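Local coordinates for uncharacterized protein (Sinorhizobium meliloti, PDB 4DNH) that is of unknown function but folds as a closed eight-stranded TIM barrel and is probably related to the dihydrodipicolinate synthase family, at residues 37-42 against 69-74; 49-52 against 57-60; 91-96 against 144-149; 357-362 against 366-371. All coordinates share one frame; numbering follows the deposited sequence.

Contact 1. Residues 37-42 against 69-74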
loop_
_atom_site.group_PDB
_atom_site.type_symbol
_atom_site.label_atom_id
_atom_site.label_comp_id
_atom_site.label_asym_id
_atom_site.label_seq_id
_atom_site.Cartn_x
_atom_site.Cartn_y
_atom_site.Cartn_z
ATOM N N ALA A 37 7.663 -7.484 6.481
ATOM C CA ALA A 37 6.338 -7.119 5.991
ATOM C C ALA A 37 5.971 -5.713 6.394
ATOM O O ALA A 37 5.989 -5.387 7.582
ATOM C CB ALA A 37 5.302 -8.083 6.527
ATOM N N PHE A 38 5.624 -4.893 5.399
ATOM C CA PHE A 38 5.094 -3.553 5.607
ATOM C C PHE A 38 3.649 -3.522 5.156
ATOM O O PHE A 38 3.287 -4.125 4.139
ATOM C CB PHE A 38 5.783 -2.552 4.687
ATOM C CG PHE A 38 7.182 -2.194 5.081
ATOM C CD1 PHE A 38 8.259 -2.927 4.602
ATOM C CD2 PHE A 38 7.427 -1.077 5.859
ATOM C CE1 PHE A 38 9.557 -2.574 4.940
ATOM C CE2 PHE A 38 8.722 -0.718 6.188
ATOM C CZ PHE A 38 9.787 -1.469 5.734
ATOM N N ALA A 39 2.833 -2.766 5.873
ATOM C CA ALA A 39 1.569 -2.348 5.317
ATOM C C ALA A 39 1.683 -0.898 4.816
ATOM O O ALA A 39 2.193 -0.014 5.519
ATOM C CB ALA A 39 0.470 -2.504 6.345
ATOM N N ALA A 40 1.250 -0.656 3.579
ATOM C CA ALA A 40 1.140 0.713 3.082
ATOM C C ALA A 40 -0.153 1.279 3.664
ATOM O O ALA A 40 -1.240 0.809 3.327
ATOM C CB ALA A 40 1.117 0.736 1.566
ATOM N N ALA A 41 -0.044 2.276 4.539
ATOM C CA ALA A 41 -1.177 2.650 5.363
ATOM C C ALA A 41 -1.962 3.829 4.798
ATOM O O ALA A 41 -1.388 4.772 4.237
ATOM C CB ALA A 41 -0.713 2.952 6.781
ATOM N N HIS A 42 -3.277 3.779 4.986
ATOM C CA HIS A 42 -4.198 4.782 4.454
ATOM C C HIS A 42 -4.240 5.997 5.348
ATOM O O HIS A 42 -3.691 5.983 6.458
ATOM C CB HIS A 42 -5.595 4.177 4.324
ATOM C CG HIS A 42 -6.264 3.917 5.647
ATOM N ND1 HIS A 42 -5.987 2.839 6.394
ATOM C CD2 HIS A 42 -7.214 4.653 6.354
ATOM C CE1 HIS A 42 -6.728 2.872 7.516
ATOM N NE2 HIS A 42 -7.472 3.985 7.490
ATOM N N HIS A 69 -0.105 2.948 14.876
ATOM C CA HIS A 69 0.136 2.210 16.127
ATOM C C HIS A 69 -0.482 0.842 16.111
ATOM O O HIS A 69 0.122 -0.132 16.609
ATOM C CB HIS A 69 -0.320 2.996 17.362
ATOM C CG HIS A 69 0.549 4.189 17.677
ATOM N ND1 HIS A 69 1.745 4.077 18.295
ATOM C CD2 HIS A 69 0.361 5.550 17.431
ATOM C CE1 HIS A 69 2.292 5.301 18.445
ATOM N NE2 HIS A 69 1.444 6.203 17.913
ATOM N N ARG A 70 -1.675 0.744 15.533
ATOM C CA ARG A 70 -2.330 -0.547 15.314
ATOM C C ARG A 70 -1.430 -1.473 14.499
ATOM O O ARG A 70 -1.309 -2.672 14.817
ATOM C CB ARG A 70 -3.673 -0.358 14.595
ATOM C CG ARG A 70 -4.560 -1.591 14.518
ATOM C CD ARG A 70 -5.809 -1.262 13.710
ATOM N NE ARG A 70 -6.450 -2.402 13.039
ATOM C CZ ARG A 70 -7.263 -3.275 13.640
ATOM N NH1 ARG A 70 -7.521 -3.163 14.952
ATOM N NH2 ARG A 70 -7.806 -4.269 12.934
ATOM N N LEU A 71 -0.789 -0.922 13.464
ATOM C CA LEU A 71 0.084 -1.736 12.607
ATOM C C LEU A 71 1.333 -2.146 13.361
ATOM O O LEU A 71 1.707 -3.311 13.355
ATOM C CB LEU A 71 0.449 -1.049 11.277
ATOM C CG LEU A 71 -0.643 -0.799 10.235
ATOM C CD1 LEU A 71 -0.072 -0.006 9.061
ATOM C CD2 LEU A 71 -1.290 -2.081 9.738
ATOM N N TRP A 72 1.977 -1.191 14.019
ATOM C CA TRP A 72 3.138 -1.527 14.847
ATOM C C TRP A 72 2.831 -2.555 15.893
ATOM O O TRP A 72 3.646 -3.449 16.100
ATOM C CB TRP A 72 3.778 -0.293 15.432
ATOM C CG TRP A 72 4.401 0.581 14.375
ATOM C CD1 TRP A 72 5.104 0.172 13.243
ATOM C CD2 TRP A 72 4.409 2.052 14.317
ATOM N NE1 TRP A 72 5.532 1.253 12.515
ATOM C CE2 TRP A 72 5.150 2.410 13.098
ATOM C CE3 TRP A 72 3.896 3.074 15.123
ATOM C CZ2 TRP A 72 5.358 3.734 12.725
ATOM C CZ3 TRP A 72 4.107 4.405 14.731
ATOM C CH2 TRP A 72 4.820 4.723 13.558
ATOM N N ASP A 73 1.644 -2.470 16.508
ATOM C CA ASP A 73 1.186 -3.427 17.552
ATOM C C ASP A 73 1.139 -4.851 17.043
ATOM O O ASP A 73 1.432 -5.786 17.785
ATOM C CB ASP A 73 -0.227 -3.090 18.057
ATOM C CG ASP A 73 -0.260 -1.890 18.997
ATOM O OD1 ASP A 73 0.809 -1.423 19.438
ATOM O OD2 ASP A 73 -1.377 -1.405 19.289
ATOM N N LEU A 74 0.746 -5.002 15.778
ATOM C CA LEU A 74 0.629 -6.307 15.145
ATOM C C LEU A 74 1.960 -6.793 14.562
ATOM O O LEU A 74 2.032 -7.886 13.981
ATOM C CB LEU A 74 -0.453 -6.285 14.063
ATOM C CG LEU A 74 -1.899 -6.078 14.535
ATOM C CD1 LEU A 74 -2.777 -5.701 13.357
ATOM C CD2 LEU A 74 -2.490 -7.288 15.244
#

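Contact 2. Residues 49-52 against 57-60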
loop_
_atom_site.group_PDB
_atom_site.type_symbol
_atom_site.label_atom_id
_atom_site.label_comp_id
_atom_site.label_asym_id
_atom_site.label_seq_id
_atom_site.Cartn_x
_atom_site.Cartn_y
_atom_site.Cartn_z
ATOM N N ALA A 49 -13.776 19.567 8.398
ATOM C CA ALA A 49 -12.989 20.666 7.863
ATOM C C ALA A 49 -13.728 21.420 6.761
ATOM O O ALA A 49 -14.518 20.833 6.011
ATOM C CB ALA A 49 -11.659 20.152 7.355
ATOM N N ASP A 50 -13.457 22.721 6.673
ATOM C CA ASP A 50 -13.997 23.589 5.630
ATOM C C ASP A 50 -13.131 23.543 4.361
ATOM O O ASP A 50 -12.673 24.578 3.879
ATOM C CB ASP A 50 -14.119 25.037 6.159
ATOM C CG ASP A 50 -14.996 25.924 5.269
ATOM O OD1 ASP A 50 -15.804 25.377 4.488
ATOM O OD2 ASP A 50 -14.889 27.168 5.345
ATOM N N ASN A 51 -12.890 22.343 3.839
ATOM C CA ASN A 51 -12.127 22.148 2.593
ATOM C C ASN A 51 -13.022 21.989 1.354
ATOM O O ASN A 51 -14.228 21.777 1.485
ATOM C CB ASN A 51 -11.245 20.907 2.731
ATOM C CG ASN A 51 -12.051 19.633 2.999
ATOM O OD1 ASN A 51 -13.072 19.663 3.680
ATOM N ND2 ASN A 51 -11.580 18.504 2.467
ATOM N N ASP A 52 -12.444 22.102 0.154
ATOM C CA ASP A 52 -13.092 21.593 -1.074
ATOM C C ASP A 52 -12.568 20.171 -1.272
ATOM O O ASP A 52 -11.410 20.000 -1.661
ATOM C CB ASP A 52 -12.745 22.426 -2.308
ATOM C CG ASP A 52 -12.945 23.903 -2.099
ATOM O OD1 ASP A 52 -14.107 24.340 -1.903
ATOM O OD2 ASP A 52 -11.933 24.636 -2.164
ATOM N N PRO A 57 -7.016 18.357 0.718
ATOM C CA PRO A 57 -7.370 17.442 1.799
ATOM C C PRO A 57 -7.325 18.091 3.188
ATOM O O PRO A 57 -6.680 19.123 3.379
ATOM C CB PRO A 57 -6.290 16.375 1.687
ATOM C CG PRO A 57 -5.077 17.168 1.286
ATOM C CD PRO A 57 -5.573 18.292 0.413
ATOM N N ALA A 58 -8.034 17.481 4.134
ATOM C CA ALA A 58 -7.995 17.868 5.537
ATOM C C ALA A 58 -7.909 16.572 6.295
ATOM O O ALA A 58 -8.771 15.701 6.128
ATOM C CB ALA A 58 -9.243 18.620 5.917
ATOM N N ILE A 59 -6.868 16.429 7.103
ATOM C CA ILE A 59 -6.526 15.134 7.683
ATOM C C ILE A 59 -6.838 15.087 9.174
ATOM O O ILE A 59 -6.644 16.060 9.902
ATOM C CB ILE A 59 -5.035 14.796 7.421
ATOM C CG1 ILE A 59 -4.788 14.650 5.909
ATOM C CG2 ILE A 59 -4.606 13.534 8.168
ATOM C CD1 ILE A 59 -3.330 14.675 5.491
ATOM N N ASP A 60 -7.346 13.950 9.623
ATOM C CA ASP A 60 -7.481 13.711 11.040
ATOM C C ASP A 60 -6.193 13.048 11.517
ATOM O O ASP A 60 -6.022 11.846 11.372
ATOM C CB ASP A 60 -8.691 12.811 11.283
ATOM C CG ASP A 60 -8.908 12.510 12.744
ATOM O OD1 ASP A 60 -8.059 12.889 13.577
ATOM O OD2 ASP A 60 -9.931 11.888 13.072
#

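Contact 3. Residues 91-96 against 144-149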
loop_
_atom_site.group_PDB
_atom_site.type_symbol
_atom_site.label_atom_id
_atom_site.label_comp_id
_atom_site.label_asym_id
_atom_site.label_seq_id
_atom_site.Cartn_x
_atom_site.Cartn_y
_atom_site.Cartn_z
ATOM N N LEU A 91 -3.271 13.346 -2.054
ATOM C CA LEU A 91 -2.368 13.745 -0.986
ATOM C C LEU A 91 -1.167 14.470 -1.567
ATOM O O LEU A 91 -0.273 13.844 -2.104
ATOM C CB LEU A 91 -1.932 12.524 -0.172
ATOM C CG LEU A 91 -1.161 12.855 1.115
ATOM C CD1 LEU A 91 -2.127 13.274 2.198
ATOM C CD2 LEU A 91 -0.312 11.697 1.607
ATOM N N GLY A 92 -1.152 15.794 -1.489
ATOM C CA GLY A 92 -0.022 16.553 -2.019
ATOM C C GLY A 92 1.254 16.309 -1.220
ATOM O O GLY A 92 1.239 15.672 -0.147
ATOM N N TRP A 93 2.364 16.815 -1.742
ATOM C CA TRP A 93 3.639 16.736 -1.052
ATOM C C TRP A 93 3.613 17.398 0.314
ATOM O O TRP A 93 4.066 16.800 1.276
ATOM C CB TRP A 93 4.756 17.269 -1.941
ATOM C CG TRP A 93 6.075 17.490 -1.236
ATOM C CD1 TRP A 93 6.848 18.641 -1.245
ATOM C CD2 TRP A 93 6.832 16.534 -0.400
ATOM N NE1 TRP A 93 7.981 18.479 -0.497
ATOM C CE2 TRP A 93 8.036 17.246 0.039
ATOM C CE3 TRP A 93 6.631 15.220 0.021
ATOM C CZ2 TRP A 93 8.990 16.650 0.857
ATOM C CZ3 TRP A 93 7.593 14.633 0.853
ATOM C CH2 TRP A 93 8.747 15.334 1.257
ATOM N N PRO A 94 3.063 18.626 0.433
ATOM C CA PRO A 94 3.054 19.255 1.772
ATOM C C PRO A 94 2.425 18.390 2.876
ATOM O O PRO A 94 2.988 18.252 3.968
ATOM C CB PRO A 94 2.228 20.532 1.544
ATOM C CG PRO A 94 2.518 20.885 0.123
ATOM C CD PRO A 94 2.554 19.558 -0.599
ATOM N N GLU A 95 1.270 17.812 2.575
ATOM C CA GLU A 95 0.575 16.930 3.495
ATOM C C GLU A 95 1.315 15.600 3.683
ATOM O O GLU A 95 1.291 15.032 4.765
ATOM C CB GLU A 95 -0.833 16.664 2.987
ATOM C CG GLU A 95 -1.729 17.889 2.975
ATOM C CD GLU A 95 -1.481 18.821 1.793
ATOM O OE1 GLU A 95 -1.166 18.355 0.666
ATOM O OE2 GLU A 95 -1.617 20.044 2.002
ATOM N N ALA A 96 1.965 15.121 2.623
ATOM C CA ALA A 96 2.777 13.909 2.670
ATOM C C ALA A 96 4.008 14.091 3.570
ATOM O O ALA A 96 4.314 13.225 4.386
ATOM C CB ALA A 96 3.187 13.474 1.268
ATOM N N GLU A 144 16.040 14.850 1.164
ATOM C CA GLU A 144 16.685 15.593 2.241
ATOM C C GLU A 144 15.691 15.926 3.342
ATOM O O GLU A 144 16.000 15.790 4.527
ATOM C CB GLU A 144 17.385 16.851 1.714
ATOM C CG GLU A 144 18.734 16.563 1.054
ATOM C CD GLU A 144 19.286 17.738 0.250
ATOM O OE1 GLU A 144 18.544 18.729 0.018
ATOM O OE2 GLU A 144 20.470 17.662 -0.164
ATOM N N ALA A 145 14.488 16.336 2.948
ATOM C CA ALA A 145 13.412 16.583 3.901
ATOM C C ALA A 145 13.167 15.366 4.793
ATOM O O ALA A 145 13.111 15.503 6.021
ATOM C CB ALA A 145 12.142 16.987 3.177
ATOM N N ILE A 146 13.070 14.182 4.186
ATOM C CA ILE A 146 12.811 12.943 4.934
ATOM C C ILE A 146 13.975 12.548 5.855
ATOM O O ILE A 146 13.784 12.318 7.062
ATOM C CB ILE A 146 12.394 11.777 4.008
ATOM C CG1 ILE A 146 11.000 12.036 3.439
ATOM C CG2 ILE A 146 12.365 10.468 4.779
ATOM C CD1 ILE A 146 10.777 11.477 2.054
ATOM N N GLU A 147 15.174 12.491 5.287
ATOM C CA GLU A 147 16.372 12.182 6.052
ATOM C C GLU A 147 16.563 13.125 7.235
ATOM O O GLU A 147 17.024 12.694 8.293
ATOM C CB GLU A 147 17.595 12.188 5.145
ATOM C CG GLU A 147 17.659 10.958 4.250
ATOM C CD GLU A 147 18.821 10.962 3.276
ATOM O OE1 GLU A 147 19.411 12.036 3.023
ATOM O OE2 GLU A 147 19.135 9.872 2.750
ATOM N N ALA A 148 16.187 14.396 7.077
ATOM C CA ALA A 148 16.283 15.351 8.193
ATOM C C ALA A 148 15.398 14.960 9.385
ATOM O O ALA A 148 15.659 15.371 10.498
ATOM C CB ALA A 148 15.981 16.777 7.741
ATOM N N GLU A 149 14.354 14.172 9.150
ATOM C CA GLU A 149 13.496 13.695 10.239
ATOM C C GLU A 149 13.902 12.275 10.674
ATOM O O GLU A 149 13.201 11.614 11.445
ATOM C CB GLU A 149 12.022 13.747 9.824
ATOM C CG GLU A 149 11.532 15.105 9.333
ATOM C CD GLU A 149 11.342 16.131 10.449
ATOM O OE1 GLU A 149 11.290 15.741 11.638
ATOM O OE2 GLU A 149 11.241 17.341 10.143
#

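Contact 4. Residues 357-362 against 366-371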
loop_
_atom_site.group_PDB
_atom_site.type_symbol
_atom_site.label_atom_id
_atom_site.label_comp_id
_atom_site.label_asym_id
_atom_site.label_seq_id
_atom_site.Cartn_x
_atom_site.Cartn_y
_atom_site.Cartn_z
ATOM N N GLU A 357 -20.503 -6.443 -1.514
ATOM C CA GLU A 357 -19.711 -7.641 -1.816
ATOM C C GLU A 357 -18.444 -7.689 -0.964
ATOM O O GLU A 357 -18.115 -8.733 -0.376
ATOM C CB GLU A 357 -19.410 -7.782 -3.318
ATOM C CG GLU A 357 -18.524 -8.980 -3.684
ATOM C CD GLU A 357 -19.203 -10.354 -3.539
ATOM O OE1 GLU A 357 -20.338 -10.423 -3.002
ATOM O OE2 GLU A 357 -18.590 -11.382 -3.961
ATOM N N LEU A 358 -17.758 -6.554 -0.887
ATOM C CA LEU A 358 -16.654 -6.343 0.052
ATOM C C LEU A 358 -16.993 -6.822 1.478
ATOM O O LEU A 358 -16.221 -7.545 2.087
ATOM C CB LEU A 358 -16.242 -4.859 0.058
ATOM C CG LEU A 358 -14.887 -4.488 0.672
ATOM C CD1 LEU A 358 -14.355 -3.192 0.085
ATOM C CD2 LEU A 358 -14.995 -4.361 2.185
ATOM N N PHE A 359 -18.146 -6.428 1.996
ATOM C CA PHE A 359 -18.616 -6.908 3.298
ATOM C C PHE A 359 -18.721 -8.449 3.386
ATOM O O PHE A 359 -18.233 -9.036 4.358
ATOM C CB PHE A 359 -19.923 -6.180 3.662
ATOM C CG PHE A 359 -20.591 -6.652 4.929
ATOM C CD1 PHE A 359 -21.456 -7.753 4.915
ATOM C CD2 PHE A 359 -20.415 -5.957 6.123
ATOM C CE1 PHE A 359 -22.093 -8.169 6.080
ATOM C CE2 PHE A 359 -21.055 -6.362 7.294
ATOM C CZ PHE A 359 -21.896 -7.472 7.276
ATOM N N ARG A 360 -19.320 -9.109 2.390
ATOM C CA ARG A 360 -19.423 -10.597 2.404
ATOM C C ARG A 360 -18.071 -11.276 2.366
ATOM O O ARG A 360 -17.813 -12.209 3.121
ATOM C CB ARG A 360 -20.202 -11.140 1.217
ATOM C CG ARG A 360 -21.587 -10.578 0.984
ATOM C CD ARG A 360 -22.178 -11.262 -0.237
ATOM N NE ARG A 360 -23.473 -10.707 -0.563
ATOM C CZ ARG A 360 -23.669 -9.642 -1.338
ATOM N NH1 ARG A 360 -22.643 -9.008 -1.899
ATOM N NH2 ARG A 360 -24.904 -9.220 -1.557
ATOM N N LEU A 361 -17.207 -10.828 1.460
ATOM C CA LEU A 361 -15.873 -11.410 1.354
ATOM C C LEU A 361 -15.045 -11.110 2.614
ATOM O O LEU A 361 -14.285 -11.969 3.074
ATOM C CB LEU A 361 -15.169 -10.946 0.080
ATOM C CG LEU A 361 -15.829 -11.330 -1.262
ATOM C CD1 LEU A 361 -15.224 -10.531 -2.397
ATOM C CD2 LEU A 361 -15.743 -12.824 -1.563
ATOM N N ALA A 362 -15.220 -9.920 3.198
ATOM C CA ALA A 362 -14.577 -9.607 4.497
ATOM C C ALA A 362 -15.066 -10.531 5.613
ATOM O O ALA A 362 -14.267 -11.011 6.420
ATOM C CB ALA A 362 -14.786 -8.152 4.884
ATOM N N GLY A 366 -12.657 -13.680 7.711
ATOM C CA GLY A 366 -12.398 -13.427 9.124
ATOM C C GLY A 366 -11.781 -12.065 9.356
ATOM O O GLY A 366 -11.133 -11.844 10.390
ATOM N N ALA A 367 -11.990 -11.159 8.392
ATOM C CA ALA A 367 -11.429 -9.795 8.406
ATOM C C ALA A 367 -12.335 -8.736 9.039
ATOM O O ALA A 367 -11.972 -7.555 9.081
ATOM C CB ALA A 367 -11.015 -9.365 6.995
ATOM N N LEU A 368 -13.506 -9.137 9.520
ATOM C CA LEU A 368 -14.340 -8.245 10.341
ATOM C C LEU A 368 -14.034 -8.470 11.824
ATOM O O LEU A 368 -14.541 -9.423 12.429
ATOM C CB LEU A 368 -15.829 -8.478 10.069
ATOM C CG LEU A 368 -16.331 -8.313 8.637
ATOM C CD1 LEU A 368 -17.800 -8.687 8.576
ATOM C CD2 LEU A 368 -16.108 -6.885 8.134
ATOM N N ALA A 369 -13.190 -7.616 12.402
ATOM C CA ALA A 369 -12.785 -7.751 13.822
ATOM C C ALA A 369 -13.993 -7.804 14.755
ATOM O O ALA A 369 -14.015 -8.584 15.719
ATOM C CB ALA A 369 -11.840 -6.626 14.235
ATOM N N ASP A 370 -15.002 -6.991 14.440
ATOM C CA ASP A 370 -16.223 -6.909 15.240
ATOM C C ASP A 370 -17.478 -7.011 14.352
ATOM O O ASP A 370 -17.993 -5.990 13.883
ATOM C CB ASP A 370 -16.221 -5.608 16.049
ATOM C CG ASP A 370 -17.281 -5.584 17.130
ATOM O OD1 ASP A 370 -17.929 -6.628 17.376
ATOM O OD2 ASP A 370 -17.459 -4.511 17.742
ATOM N N PRO A 371 -17.964 -8.245 14.119
ATOM C CA PRO A 371 -19.074 -8.512 13.196
ATOM C C PRO A 371 -20.352 -7.736 13.488
ATOM O O PRO A 371 -20.964 -7.220 12.558
ATOM C CB PRO A 371 -19.301 -10.019 13.347
ATOM C CG PRO A 371 -17.964 -10.545 13.714
ATOM C CD PRO A 371 -17.361 -9.499 14.609
#

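Contact 1. Residues 37-42 against 69-74
Leu71 meets Ala39 and Ala41 where the first strand of the TIM barrel, 37-40, is backed by helix 61-73, the helix of the beta-alpha-beta unit that leads on to strand 77-80. Going along the helix, His69 comes first, its carbonyl oxygen taking the N-H of Asp73 in the last turn. Leu71 is the residue that turns to the strand, its CA 7.5 Å from that of Ala39. CG swings opposite the carbonyl carbon (chi1 -67°), which sends both methyls at the barrel wall. There Ala39, in the strand, and Ala41, just beyond its end, turn their methyls toward the helix, while the CB atoms of Phe38 and Ala40 point away. The same leucine also touches Val78 on the next strand and Ala283, so it sits between the barrel sheet and helix 283-294. Next along the helix, Trp72 gives its indole N-H to Leu114 O, and Asp73 forms a salt bridge with Arg110. The contact itself is purely apolar and buried: Leu71 CD1 lies 3.7 Å from Ala39 CB and 3.8 Å from Ala41 CB, with Leu71 CD2 3.8 Å from Ala39 CB.

Contact 2. Residues 49-52 against 57-60
Asn51 holds its CG between the backbone N and the carbonyl carbon (chi1 60°), and this rotation carries the amide over to Ala58 and the carbonyl carbon of Pro57. A backbone reversal just before it assists: Asp50 sits at the centre of an inverse gamma turn (phi -85°, psi 54°), closed by a weak bond of 3.1 Å from Asn51 N to Ala49 O. The turn brings Ala49 and Asn51 round to the same partner, while Asp50 CB points away. In the facing part of the loop, Ala58 directs its methyl at both. Asn51 ND2 is 4.2 Å from Ala58 CB and 4.0 Å from Ala58 N; both nitrogens are donors, so this is packing only. ND2 gives a hydrogen bond to Ala56 O, just before the second segment. Both segments belong to the long connection between strand 37-40 and helix 61-73, the first beta-alpha loop of the TIM barrel, at the surface of the molecule. Ala58 is also held by backbone bonding to Asp46, and Asp60 by bonding to Val44, so 57-60 runs beside the outgoing part of the same loop before Asp60 takes the N-cap position of helix 61-73. The CB of Pro57 points away from 49-52, and its ring touches Ile343 and Glu95. The methyl carbons Ala49 CB and Ala58 CB lie 3.2 Å apart, a separation so short that its exact value is doubtful.

Contact 3. Residues 91-96 against 144-149
Ile146, whose CD1 reaches Trp93, gives its carbonyl oxygen to Glu149 N at 2.8 Å, a tight bond spanning three residues as helix 132-148 comes to its end. Across from it, helix 93-108 is only starting: Gly92 stands at its N-cap position, and Gly92 O accepts the N-H of Ala96 in the first turn. The two ends are bridged by one large side chain. With CG anti to the backbone N (chi1 168°), Trp93 stretches its indole out from the first turn of its helix, and the six-membered part of the ring does the touching. Ala145 CB lies near the ring plane, at the edge, 3.9 Å from Trp93 CZ2. Ile146 CD1 approaches obliquely and more loosely, 4.4 Å from Trp93 CH2. Thus two successive residues of the second helix share the far corner of the indole, one through its CB methyl, the other through CD1 at the end of its longer branch. The same ring meets that of His123 with the planes at about 35° and touches Arg87. Further along, Ala145 and Ile146 rest on Arg97 and Ile100 of helix 93-108, and Ile146 reaches inward to Cys117 and Ala119 of strand 115-119. This is the side-by-side packing of neighbouring helices in the outer layer of a TIM barrel, helix 93-108 following strand 77-80 and helix 132-148 following strand 115-119.

Contact 4. Residues 357-362 against 366-371
Ala362, Leu368 and Phe359 bury most of the surface where the end of helix 352-364 meets the chain that turns back from it. Ala362 takes part twice. Its carbonyl oxygen accepts the N-H of Ala367 at 3.0 Å; the donor lies in the carbonyl plane, with an N-H...O angle of 148°. Its methyl packs 3.7 Å from Leu368 CD2. In Leu368, a chi1 of -58° sets CG on the far side from the carbonyl carbon and turns the fork back over the helix: CG lies alongside the Ala362 carbonyl, CD2 goes to Ala362 CB and CD1 to the ring of Phe359. That last methyl sits over one face of the ring, toward the rim, 4.2 Å from Phe359 CE2. Around them, Leu330 of helix 323-333 touches both Ala362 and Leu368, while Ile5 and Leu7 of strand 4-9 pack on Phe359; the cluster is buried. Asn334 bonds to Ala369 N and, weakly, to Ala367 O in the loop before helix 371-384. Added to by the Leu368 packing and by Ala362 CB at 4.5 Å from Ala367 CB, the bond from Ala367 N five residues back to Ala362 O and the positive phi of Gly366 (66°) belong to the Schellman motif that ends helix 352-364.

How the contacts relate
Contacts 1 to 3 belong to the TIM barrel and contact 4 to the helices that follow its last strand in the chain. Contact 2 is nested inside the loop closed by contact 1, since its residues lie between strand 37-40 and helix 61-73; yet their centres are 24 Å apart, one buried, the other at the surface. Contact 3 comes next and touches contact 2: Pro57 CG is 3.8 Å from Glu95 CG, joining the first connection to the start of helix 93-108. Contact 4 closes last, its centre 34 Å from that of contact 3 on the opposite side of the chain's centre. Contact 1 thus packs a helix on the barrel wall, contact 3 packs two outer helices together, contact 2 lies in the first beta-alpha loop, and contact 4 belongs to the C-terminal helices.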